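Local coordinates for extracellular solute-binding protein, family 7 (Colwellia psychrerythraea, PDB 4PET), which probably serves as the periplasmic solute-binding component of a TRAP transporter, holding pyruvate together with a calcium ion, at residues A[154-168]-A[294-306]. Sequence-based numbering, arbitrary orientation.
Sequences MGGWFKKEINSVEDL and VQMRSFPKPVMEA
At the edge of the six-stranded mixed sheet of this TRAP solute-binding protein, strand 156-158 and edge strand 295-297 lie on either side of strand 229-231, and Glu-161 and Arg-297 reach across to form a salt bridge. NE of Arg-297 meets OE2 of Glu-161 at 2.8 Å, nearly straight (169°); OE2 lies in the guanidinium plane, whereas NE comes to it from above the carboxylate plane, and the two planes stand 61° apart. The bend at chi2 (-72°) of Arg-297 folds its guanidinium back over its own strand, where NH1 reaches Met-296 O and NH2 reaches Gln-295 OE1; a water also links NH2 to OE1 of Glu-161, weakly on the glutamate side. A leucine in place of Arg-297 would probably leave the Glu-161 carboxylate without its charged mate and free to turn. Ile-162 lies at the edge of the Phe-299 ring, CG2 3.9 Å from CD1, while Tyr-231 stacks on that ring and meets Phe-158 edge-to-face. CZ of Phe-158 touches CZ of Phe-299 at 4.1 Å. A second water joins Ile-162 O to Ser-298 O, beside Pro-300, the N-cap of helix 301-321. In the first two turns of that helix CG2 of Val-303 presses on Ser-164 C (3.6 Å), and CB of Ala-306 meets CG1 of Val-165 at 3.8 Å. At the other end, the selenomethionines Met-154 and Met-296 cross at about a right angle, CE to SE 3.8 Å, and both pack on Leu-345 of the second subunit. The contact thus joins sheet edge and helix start in the two-domain alpha/beta fold of TRAP solute-binding proteins.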
HETATM    1  N   MSE A 154       1.654  15.395  -7.985  1.00 23.54           N
HETATM    2  CA  MSE A 154       2.523  16.433  -8.520  1.00 20.64           C
HETATM    3  C   MSE A 154       1.966  17.800  -8.119  1.00 19.75           C
HETATM    4  O   MSE A 154       0.773  17.919  -7.802  1.00 22.46           O
HETATM    5  CB  MSE A 154       2.652  16.292 -10.059  1.00 24.98           C
HETATM    6  CG  MSE A 154       3.312  14.975 -10.492  1.00 23.29           C
HETATM    7 SE   MSE A 154       5.196  15.014 -10.106  0.86 21.32          SE
HETATM    8  CE  MSE A 154       5.661  16.391 -11.392  1.00 31.31           C
ATOM      9  N   GLY A 155       2.834  18.814  -8.098  1.00 18.69           N
ATOM     10  CA  GLY A 155       2.481  20.168  -7.698  1.00 26.04           C
ATOM     11  C   GLY A 155       1.526  20.860  -8.662  1.00 32.09           C
ATOM     12  O   GLY A 155       0.813  21.813  -8.282  1.00 23.28           O
ATOM     13  N   GLY A 156       1.532  20.401  -9.916  1.00 20.34           N
ATOM     14  CA  GLY A 156       0.596  20.911 -10.899  1.00 23.57           C
ATOM     15  C   GLY A 156       1.211  21.506 -12.137  1.00 25.81           C
ATOM     16  O   GLY A 156       2.427  21.461 -12.364  1.00 22.15           O
ATOM     17  N   TRP A 157       0.321  22.070 -12.942  1.00 19.34           N
ATOM     18  CA  TRP A 157       0.616  22.592 -14.239  1.00 26.88           C
ATOM     19  C   TRP A 157       0.473  24.127 -14.262  1.00 26.34           C
ATOM     20  O   TRP A 157      -0.555  24.680 -13.892  1.00 28.88           O
ATOM     21  CB  TRP A 157      -0.348  21.962 -15.214  1.00 22.97           C
ATOM     22  CG  TRP A 157      -0.234  20.495 -15.319  1.00 22.90           C
ATOM     23  CD1 TRP A 157      -0.947  19.564 -14.612  1.00 21.14           C
ATOM     24  CD2 TRP A 157       0.632  19.756 -16.198  1.00 24.80           C
ATOM     25  NE1 TRP A 157      -0.565  18.285 -14.998  1.00 24.51           N
ATOM     26  CE2 TRP A 157       0.393  18.384 -15.976  1.00 24.97           C
ATOM     27  CE3 TRP A 157       1.564  20.123 -17.168  1.00 22.75           C
ATOM     28  CZ2 TRP A 157       1.073  17.377 -16.680  1.00 19.88           C
ATOM     29  CZ3 TRP A 157       2.237  19.125 -17.860  1.00 24.91           C
ATOM     30  CH2 TRP A 157       1.986  17.780 -17.613  1.00 27.02           C
ATOM     31  N   PHE A 158       1.514  24.796 -14.714  1.00 21.71           N
ATOM     32  CA  PHE A 158       1.640  26.230 -14.582  1.00 22.44           C
ATOM     33  C   PHE A 158       2.011  26.799 -15.929  1.00 28.13           C
ATOM     34  O   PHE A 158       2.856  26.239 -16.637  1.00 26.42           O
ATOM     35  CB  PHE A 158       2.722  26.563 -13.552  1.00 22.64           C
ATOM     36  CG  PHE A 158       2.315  26.268 -12.140  1.00 22.18           C
ATOM     37  CD1 PHE A 158       2.208  24.966 -11.704  1.00 20.90           C
ATOM     38  CD2 PHE A 158       1.989  27.309 -11.267  1.00 21.77           C
ATOM     39  CE1 PHE A 158       1.807  24.675 -10.396  1.00 23.37           C
ATOM     40  CE2 PHE A 158       1.596  27.045  -9.952  1.00 23.50           C
ATOM     41  CZ  PHE A 158       1.494  25.732  -9.515  1.00 20.20           C
ATOM     42  N   LYS A 159       1.380  27.908 -16.279  1.00 23.90           N
ATOM     43  CA  LYS A 159       1.722  28.618 -17.502  1.00 27.12           C
ATOM     44  C   LYS A 159       3.020  29.394 -17.375  1.00 30.77           C
ATOM     45  O   LYS A 159       3.724  29.612 -18.379  1.00 31.34           O
ATOM     46  CB  LYS A 159       0.613  29.576 -17.893  1.00 33.71           C
ATOM     47  CG  LYS A 159      -0.675  28.913 -18.320  1.00 36.13           C
ATOM     48  CD  LYS A 159      -1.774  29.961 -18.508  1.00 41.61           C
ATOM     49  CE  LYS A 159      -3.075  29.381 -19.026  1.00 47.78           C
ATOM     50  NZ  LYS A 159      -2.924  28.905 -20.413  1.00 46.89           N
ATOM     51  N   LYS A 160       3.332  29.829 -16.160  1.00 29.76           N
ATOM     52  CA  LYS A 160       4.547  30.614 -15.905  1.00 36.61           C
ATOM     53  C   LYS A 160       5.200  30.061 -14.666  1.00 38.29           C
ATOM     54  O   LYS A 160       4.505  29.548 -13.774  1.00 36.15           O
ATOM     55  CB  LYS A 160       4.236  32.103 -15.658  1.00 44.55           C
ATOM     56  CG  LYS A 160       3.126  32.677 -16.499  1.00 52.96           C
ATOM     57  CD  LYS A 160       3.517  32.776 -17.971  1.00 60.00           C
ATOM     58  CE  LYS A 160       2.542  33.664 -18.758  1.00 56.86           C
ATOM     59  NZ  LYS A 160       1.095  33.357 -18.480  1.00 46.70           N
ATOM     60  N   GLU A 161       6.522  30.170 -14.592  1.00 27.32           N
ATOM     61  CA  GLU A 161       7.236  29.618 -13.447  1.00 29.96           C
ATOM     62  C   GLU A 161       7.002  30.434 -12.189  1.00 32.21           C
ATOM     63  O   GLU A 161       6.839  31.664 -12.233  1.00 31.51           O
ATOM     64  CB  GLU A 161       8.742  29.514 -13.716  1.00 39.46           C
ATOM     65  CG  GLU A 161       9.138  28.519 -14.793  1.00 40.02           C
ATOM     66  CD  GLU A 161      10.507  28.833 -15.391  1.00 46.74           C
ATOM     67  OE1 GLU A 161      10.606  29.803 -16.192  1.00 48.13           O
ATOM     68  OE2 GLU A 161      11.477  28.121 -15.050  1.00 48.26           O
ATOM     69  N   ILE A 162       6.988  29.730 -11.064  1.00 29.18           N
ATOM     70  CA  ILE A 162       6.896  30.345  -9.757  1.00 33.79           C
ATOM     71  C   ILE A 162       8.303  30.581  -9.214  1.00 37.90           C
ATOM     72  O   ILE A 162       8.963  29.640  -8.766  1.00 46.44           O
ATOM     73  CB  ILE A 162       6.141  29.412  -8.802  1.00 28.65           C
ATOM     74  CG1 ILE A 162       4.705  29.206  -9.282  1.00 34.46           C
ATOM     75  CG2 ILE A 162       6.183  29.925  -7.369  1.00 34.73           C
ATOM     76  CD1 ILE A 162       3.895  30.502  -9.398  1.00 30.85           C
ATOM     77  N   ASN A 163       8.744  31.842  -9.246  1.00 37.74           N
ATOM     78  CA  ASN A 163      10.104  32.228  -8.830  1.00 39.12           C
ATOM     79  C   ASN A 163      10.204  32.880  -7.448  1.00 42.58           C
ATOM     80  O   ASN A 163      11.275  32.911  -6.847  1.00 42.95           O
ATOM     81  CB  ASN A 163      10.707  33.175  -9.865  1.00 44.48           C
ATOM     82  CG  ASN A 163      10.866  32.512 -11.220  1.00 48.64           C
ATOM     83  OD1 ASN A 163      11.321  31.375 -11.303  1.00 49.71           O
ATOM     84  ND2 ASN A 163      10.464  33.209 -12.282  1.00 41.88           N
ATOM     85  N   SER A 164       9.094  33.418  -6.955  1.00 36.69           N
ATOM     86  CA  SER A 164       9.062  34.006  -5.621  1.00 34.10           C
ATOM     87  C   SER A 164       7.632  33.946  -5.082  1.00 29.21           C
ATOM     88  O   SER A 164       6.714  33.550  -5.792  1.00 29.96           O
ATOM     89  CB  SER A 164       9.576  35.460  -5.638  1.00 30.12           C
ATOM     90  OG  SER A 164       8.700  36.317  -6.345  1.00 33.01           O
ATOM     91  N   VAL A 165       7.464  34.289  -3.812  1.00 32.59           N
ATOM     92  CA  VAL A 165       6.146  34.286  -3.200  1.00 30.89           C
ATOM     93  C   VAL A 165       5.266  35.329  -3.876  1.00 36.42           C
ATOM     94  O   VAL A 165       4.040  35.218  -3.875  1.00 36.26           O
ATOM     95  CB  VAL A 165       6.231  34.553  -1.690  1.00 33.67           C
ATOM     96  CG1 VAL A 165       7.028  33.455  -1.014  1.00 30.74           C
ATOM     97  CG2 VAL A 165       6.846  35.924  -1.410  1.00 37.84           C
ATOM     98  N   GLU A 166       5.894  36.339  -4.467  1.00 36.10           N
ATOM     99  CA  GLU A 166       5.144  37.381  -5.163  1.00 38.19           C
ATOM    100  C   GLU A 166       4.358  36.782  -6.357  1.00 34.10           C
ATOM    101  O   GLU A 166       3.242  37.201  -6.644  1.00 35.60           O
ATOM    102  CB  GLU A 166       6.096  38.496  -5.609  1.00 44.07           C
ATOM    103  CG  GLU A 166       5.437  39.827  -5.840  1.00 51.40           C
ATOM    104  CD  GLU A 166       5.053  40.540  -4.551  1.00 58.11           C
ATOM    105  OE1 GLU A 166       5.356  40.010  -3.452  1.00 61.50           O
ATOM    106  OE2 GLU A 166       4.451  41.637  -4.649  1.00 59.94           O
ATOM    107  N   ASP A 167       4.927  35.775  -7.016  1.00 34.10           N
ATOM    108  CA  ASP A 167       4.238  35.041  -8.087  1.00 32.55           C
ATOM    109  C   ASP A 167       2.975  34.313  -7.657  1.00 34.70           C
ATOM    110  O   ASP A 167       2.170  33.945  -8.502  1.00 37.92           O
ATOM    111  CB  ASP A 167       5.202  34.058  -8.754  1.00 38.93           C
ATOM    112  CG  ASP A 167       6.388  34.775  -9.394  1.00 42.61           C
ATOM    113  OD1 ASP A 167       6.187  35.909  -9.867  1.00 38.85           O
ATOM    114  OD2 ASP A 167       7.508  34.238  -9.389  1.00 44.36           O
ATOM    115  N   LEU A 168       2.797  34.095  -6.356  1.00 32.00           N
ATOM    116  CA  LEU A 168       1.589  33.455  -5.861  1.00 23.73           C
ATOM    117  C   LEU A 168       0.462  34.462  -5.664  1.00 26.49           C
ATOM    118  O   LEU A 168      -0.712  34.070  -5.598  1.00 24.32           O
ATOM    119  CB  LEU A 168       1.845  32.753  -4.522  1.00 28.87           C
ATOM    120  CG  LEU A 168       2.777  31.547  -4.527  1.00 25.32           C
ATOM    121  CD1 LEU A 168       2.980  31.065  -3.133  1.00 27.44           C
ATOM    122  CD2 LEU A 168       2.206  30.447  -5.392  1.00 26.56           C
ATOM    123  N   VAL A 294       7.178  19.688 -22.200  1.00 36.60           N
ATOM    124  CA  VAL A 294       6.884  19.728 -20.775  1.00 27.85           C
ATOM    125  C   VAL A 294       8.196  19.907 -20.050  1.00 32.77           C
ATOM    126  O   VAL A 294       9.158  19.185 -20.303  1.00 34.81           O
ATOM    127  CB  VAL A 294       6.226  18.442 -20.270  1.00 30.35           C
ATOM    128  CG1 VAL A 294       6.069  18.499 -18.753  1.00 26.78           C
ATOM    129  CG2 VAL A 294       4.878  18.226 -20.930  1.00 41.45           C
ATOM    130  N   GLN A 295       8.220  20.866 -19.141  1.00 25.60           N
ATOM    131  CA  GLN A 295       9.413  21.237 -18.386  1.00 30.93           C
ATOM    132  C   GLN A 295       9.138  21.020 -16.904  1.00 26.73           C
ATOM    133  O   GLN A 295       8.365  21.756 -16.325  1.00 27.12           O
ATOM    134  CB  GLN A 295       9.662  22.741 -18.588  1.00 37.95           C
ATOM    135  CG  GLN A 295       9.767  23.201 -20.046  1.00 48.15           C
ATOM    136  CD  GLN A 295      11.212  23.396 -20.489  1.00 52.85           C
ATOM    137  OE1 GLN A 295      12.019  24.011 -19.779  1.00 53.89           O
ATOM    138  NE2 GLN A 295      11.547  22.871 -21.663  1.00 57.60           N
HETATM  139  N   MSE A 296       9.797  20.070 -16.270  1.00 24.09           N
HETATM  140  CA  MSE A 296       9.500  19.800 -14.885  1.00 23.61           C
HETATM  141  C   MSE A 296      10.209  20.798 -13.986  1.00 24.65           C
HETATM  142  O   MSE A 296      11.334  21.174 -14.243  1.00 24.42           O
HETATM  143  CB  MSE A 296       9.837  18.345 -14.533  1.00 39.70           C
HETATM  144  CG  MSE A 296       8.711  17.355 -14.993  1.00 32.41           C
HETATM  145 SE   MSE A 296       8.500  15.775 -13.892  0.77 53.62          SE
HETATM  146  CE  MSE A 296       9.956  16.159 -12.727  1.00 22.93           C
ATOM    147  N   ARG A 297       9.515  21.256 -12.939  1.00 23.50           N
ATOM    148  CA  ARG A 297      10.035  22.324 -12.088  1.00 27.50           C
ATOM    149  C   ARG A 297       9.804  22.053 -10.609  1.00 23.81           C
ATOM    150  O   ARG A 297       8.976  21.223 -10.226  1.00 22.87           O
ATOM    151  CB  ARG A 297       9.397  23.690 -12.437  1.00 25.72           C
ATOM    152  CG  ARG A 297       9.770  24.254 -13.814  1.00 24.54           C
ATOM    153  CD  ARG A 297      11.194  24.733 -13.860  1.00 25.23           C
ATOM    154  NE  ARG A 297      11.585  25.340 -15.133  1.00 28.30           N
ATOM    155  CZ  ARG A 297      12.051  24.678 -16.193  1.00 31.76           C
ATOM    156  NH1 ARG A 297      12.137  23.356 -16.182  1.00 35.06           N
ATOM    157  NH2 ARG A 297      12.405  25.338 -17.291  1.00 29.61           N
ATOM    158  N   SER A 298      10.522  22.807  -9.789  1.00 29.39           N
ATOM    159  CA  SER A 298      10.405  22.729  -8.356  1.00 31.29           C
ATOM    160  C   SER A 298      10.183  24.138  -7.828  1.00 33.55           C
ATOM    161  O   SER A 298      10.629  25.113  -8.429  1.00 27.54           O
ATOM    162  CB  SER A 298      11.695  22.147  -7.781  1.00 43.82           C
ATOM    163  OG  SER A 298      11.665  20.734  -7.849  1.00 62.00           O
ATOM    164  N   PHE A 299       9.520  24.254  -6.687  1.00 36.13           N
ATOM    165  CA  PHE A 299       9.366  25.560  -6.062  1.00 23.89           C
ATOM    166  C   PHE A 299      10.694  25.972  -5.389  1.00 26.53           C
ATOM    167  O   PHE A 299      11.342  25.154  -4.710  1.00 29.83           O
ATOM    168  CB  PHE A 299       8.236  25.496  -5.046  1.00 37.43           C
ATOM    169  CG  PHE A 299       6.890  25.216  -5.657  1.00 35.30           C
ATOM    170  CD1 PHE A 299       6.216  26.216  -6.323  1.00 25.09           C
ATOM    171  CD2 PHE A 299       6.324  23.925  -5.601  1.00 39.97           C
ATOM    172  CE1 PHE A 299       4.961  25.984  -6.889  1.00 34.03           C
ATOM    173  CE2 PHE A 299       5.061  23.665  -6.180  1.00 33.11           C
ATOM    174  CZ  PHE A 299       4.379  24.699  -6.824  1.00 41.84           C
ATOM    175  N   PRO A 300      11.120  27.227  -5.598  1.00 28.29           N
ATOM    176  CA  PRO A 300      12.332  27.684  -4.927  1.00 34.79           C
ATOM    177  C   PRO A 300      12.236  27.550  -3.395  1.00 36.73           C
ATOM    178  O   PRO A 300      11.141  27.522  -2.828  1.00 30.74           O
ATOM    179  CB  PRO A 300      12.454  29.143  -5.377  1.00 37.55           C
ATOM    180  CG  PRO A 300      11.668  29.237  -6.619  1.00 38.97           C
ATOM    181  CD  PRO A 300      10.593  28.225  -6.548  1.00 34.11           C
ATOM    182  N   LYS A 301      13.390  27.445  -2.734  1.00 26.74           N
ATOM    183  CA  LYS A 301      13.437  27.189  -1.302  1.00 34.27           C
ATOM    184  C   LYS A 301      12.653  28.255  -0.517  1.00 34.54           C
ATOM    185  O   LYS A 301      11.947  27.908   0.422  1.00 34.04           O
ATOM    186  CB  LYS A 301      14.890  27.121  -0.810  1.00 35.31           C
ATOM    187  N   PRO A 302      12.761  29.547  -0.907  1.00 36.76           N
ATOM    188  CA  PRO A 302      12.042  30.603  -0.168  1.00 34.87           C
ATOM    189  C   PRO A 302      10.532  30.473  -0.297  1.00 33.69           C
ATOM    190  O   PRO A 302       9.793  30.780   0.653  1.00 31.70           O
ATOM    191  CB  PRO A 302      12.495  31.897  -0.849  1.00 35.15           C
ATOM    192  CG  PRO A 302      13.776  31.543  -1.562  1.00 42.02           C
ATOM    193  CD  PRO A 302      13.606  30.110  -1.975  1.00 44.81           C
ATOM    194  N   VAL A 303      10.076  30.037  -1.468  1.00 30.22           N
ATOM    195  CA  VAL A 303       8.657  29.787  -1.678  1.00 28.47           C
ATOM    196  C   VAL A 303       8.206  28.618  -0.822  1.00 31.21           C
ATOM    197  O   VAL A 303       7.228  28.727  -0.095  1.00 30.14           O
ATOM    198  CB  VAL A 303       8.322  29.518  -3.150  1.00 36.93           C
ATOM    199  CG1 VAL A 303       6.826  29.312  -3.322  1.00 30.33           C
ATOM    200  CG2 VAL A 303       8.780  30.691  -4.004  1.00 42.34           C
HETATM  201  N   MSE A 304       8.919  27.496  -0.884  1.00 25.06           N
HETATM  202  CA  MSE A 304       8.561  26.357  -0.062  1.00 23.98           C
HETATM  203  C   MSE A 304       8.631  26.715   1.435  1.00 25.29           C
HETATM  204  O   MSE A 304       7.778  26.295   2.210  1.00 34.32           O
HETATM  205  CB  MSE A 304       9.439  25.128  -0.424  1.00 25.38           C
HETATM  206  CG  MSE A 304       8.828  23.808   0.035  1.00 35.02           C
HETATM  207 SE   MSE A 304       6.988  23.489  -0.574  0.81 37.65          SE
HETATM  208  CE  MSE A 304       7.291  23.952  -2.311  1.00 22.58           C
ATOM    209  N   GLU A 305       9.589  27.533   1.848  1.00 31.97           N
ATOM    210  CA  GLU A 305       9.656  27.895   3.262  1.00 31.32           C
ATOM    211  C   GLU A 305       8.402  28.663   3.697  1.00 34.16           C
ATOM    212  O   GLU A 305       7.852  28.387   4.755  1.00 29.38           O
ATOM    213  CB  GLU A 305      10.891  28.728   3.565  1.00 31.85           C
ATOM    214  CG  GLU A 305      12.178  27.944   3.564  1.00 45.52           C
ATOM    215  CD  GLU A 305      12.362  27.110   4.820  1.00 62.22           C
ATOM    216  OE1 GLU A 305      11.358  26.823   5.523  1.00 65.29           O
ATOM    217  OE2 GLU A 305      13.525  26.746   5.099  1.00 70.88           O
ATOM    218  N   ALA A 306       7.970  29.627   2.887  1.00 25.49           N
ATOM    219  CA  ALA A 306       6.726  30.352   3.157  1.00 28.34           C
ATOM    220  C   ALA A 306       5.498  29.437   3.202  1.00 28.66           C
ATOM    221  O   ALA A 306       4.590  29.624   4.022  1.00 24.61           O
ATOM    222  CB  ALA A 306       6.520  31.450   2.140  1.00 25.85           C
TER
HETATM  223  O   HOH W   1      11.811  27.966 -18.586  1.00 45.05           O
HETATM  224  O   HOH W   2      10.209  27.311 -10.500  1.00 38.90           O